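PDB 2NZJ: GTP-binding protein REM 1 from Homo sapiens, which binds GDP with magnesium as a Ras-family small G protein and probably cycles between GTP- and GDP-bound states to act as a signalling switch. Local coordinates for residues I83-S86 with G91-E94. Sequence-based numbering, arbitrary orientation.
Sequences IVYS and GSFE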
loop_
_atom_site.group_PDB
_atom_site.type_symbol
_atom_site.label_atom_id
_atom_site.label_comp_id
_atom_site.label_asym_id
_atom_site.label_seq_id
_atom_site.Cartn_x
_atom_site.Cartn_y
_atom_site.Cartn_z
ATOM N N ILE A 83 -2.463 -2.615 -1.495
ATOM C CA ILE A 83 -2.997 -2.759 -2.847
ATOM C C ILE A 83 -3.516 -1.408 -3.305
ATOM O O ILE A 83 -4.520 -0.931 -2.796
ATOM C CB ILE A 83 -4.193 -3.744 -2.895
ATOM C CG1 ILE A 83 -3.758 -5.165 -2.555
ATOM C CG2 ILE A 83 -4.861 -3.726 -4.260
ATOM C CD1 ILE A 83 -4.920 -6.106 -2.186
ATOM N N VAL A 84 -2.837 -0.806 -4.277
ATOM C CA VAL A 84 -3.145 0.546 -4.757
ATOM C C VAL A 84 -3.891 0.474 -6.080
ATOM O O VAL A 84 -3.515 -0.303 -6.940
ATOM C CB VAL A 84 -1.858 1.327 -4.986
ATOM C CG1 VAL A 84 -2.141 2.732 -5.553
ATOM C CG2 VAL A 84 -1.045 1.362 -3.684
ATOM N N TYR A 85 -4.955 1.268 -6.231
ATOM C CA TYR A 85 -5.585 1.523 -7.544
ATOM C C TYR A 85 -5.745 3.043 -7.723
ATOM O O TYR A 85 -5.546 3.810 -6.779
ATOM C CB TYR A 85 -6.926 0.755 -7.697
ATOM C CG TYR A 85 -8.008 1.250 -6.795
ATOM C CD1 TYR A 85 -8.113 0.796 -5.502
ATOM C CD2 TYR A 85 -8.895 2.219 -7.214
ATOM C CE1 TYR A 85 -9.064 1.268 -4.646
ATOM C CE2 TYR A 85 -9.870 2.737 -6.332
ATOM C CZ TYR A 85 -9.937 2.248 -5.048
ATOM O OH TYR A 85 -10.911 2.691 -4.178
ATOM N N SER A 86 -6.066 3.467 -8.940
ATOM C CA SER A 86 -6.392 4.859 -9.222
ATOM C C SER A 86 -7.894 5.053 -9.302
ATOM O O SER A 86 -8.568 4.383 -10.065
ATOM C CB SER A 86 -5.783 5.304 -10.536
ATOM O OG SER A 86 -6.189 6.627 -10.829
ATOM N N GLY A 91 -10.391 -0.039 -14.524
ATOM C CA GLY A 91 -9.568 -1.234 -14.724
ATOM C C GLY A 91 -8.650 -1.560 -13.567
ATOM O O GLY A 91 -8.546 -2.719 -13.168
ATOM N N SER A 92 -8.001 -0.535 -13.016
ATOM C CA SER A 92 -7.042 -0.715 -11.900
ATOM C C SER A 92 -7.756 -1.151 -10.626
ATOM O O SER A 92 -7.208 -1.911 -9.828
ATOM C CB SER A 92 -6.219 0.571 -11.622
ATOM O OG SER A 92 -7.026 1.633 -11.105
ATOM N N PHE A 93 -8.978 -0.664 -10.456
ATOM C CA PHE A 93 -9.807 -1.026 -9.317
ATOM C C PHE A 93 -10.247 -2.485 -9.430
ATOM O O PHE A 93 -10.208 -3.221 -8.465
ATOM C CB PHE A 93 -11.001 -0.069 -9.223
ATOM C CG PHE A 93 -11.964 -0.407 -8.139
ATOM C CD1 PHE A 93 -11.580 -0.359 -6.821
ATOM C CD2 PHE A 93 -13.269 -0.775 -8.438
ATOM C CE1 PHE A 93 -12.478 -0.686 -5.800
ATOM C CE2 PHE A 93 -14.171 -1.089 -7.429
ATOM C CZ PHE A 93 -13.775 -1.034 -6.104
ATOM N N GLU A 94 -10.625 -2.897 -10.628
ATOM C CA GLU A 94 -11.020 -4.285 -10.904
ATOM C C GLU A 94 -9.870 -5.251 -10.605
ATOM O O GLU A 94 -10.055 -6.292 -9.964
ATOM C CB GLU A 94 -11.511 -4.443 -12.381
ATOM C CG GLU A 94 -12.892 -3.780 -12.661
ATOM C CD GLU A 94 -13.343 -3.750 -14.150
ATOM O OE1 GLU A 94 -12.548 -4.083 -15.063
ATOM O OE2 GLU A 94 -14.518 -3.373 -14.418
#
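Y85, near the end of strand 80-86, and S92, in the first turn of helix 90-105, are the backbone neighbours here, with CA atoms 5.1 Å apart. One hydrogen bond joins the segments: S86 N donates to S92 OG at 3.0 Å, with an N-H...O angle of 154°. S92 OG sits between its own backbone N and carbonyl carbon (chi1 68°), which turns it to the strand. The CB of Y85 packs against S92 O at 3.4 Å.

Beyond the serine, the side chains of Y85 and F93 run alongside each other and point the same way. Their rings form an edge-to-face pair, the F93 edge toward the Y85 face, with centroids 4.8 Å apart and planes at 59°. F93 CD1 stands over the centre of that face, 3.6 Å from Y85 CZ. Y85 also touches L116 of strand 114-119, and F93 reaches V129. Replacing Y85 by an alanine would remove the ring, and the F93 edge would probably lose the face it rests on, with a gap opening between strand and helix.

This is where the beta-alpha-beta crossover from strand 80-86 to its parallel neighbour 114-119 begins in the Ras-type fold. The S86 side chain lies about 7 Å from the bound GDP. S92 OG accepts from S86 N and also hydrogen-bonds to D89 O, so two bonds fix the rotation of this buried hydroxyl and satisfy it between strand end and connection.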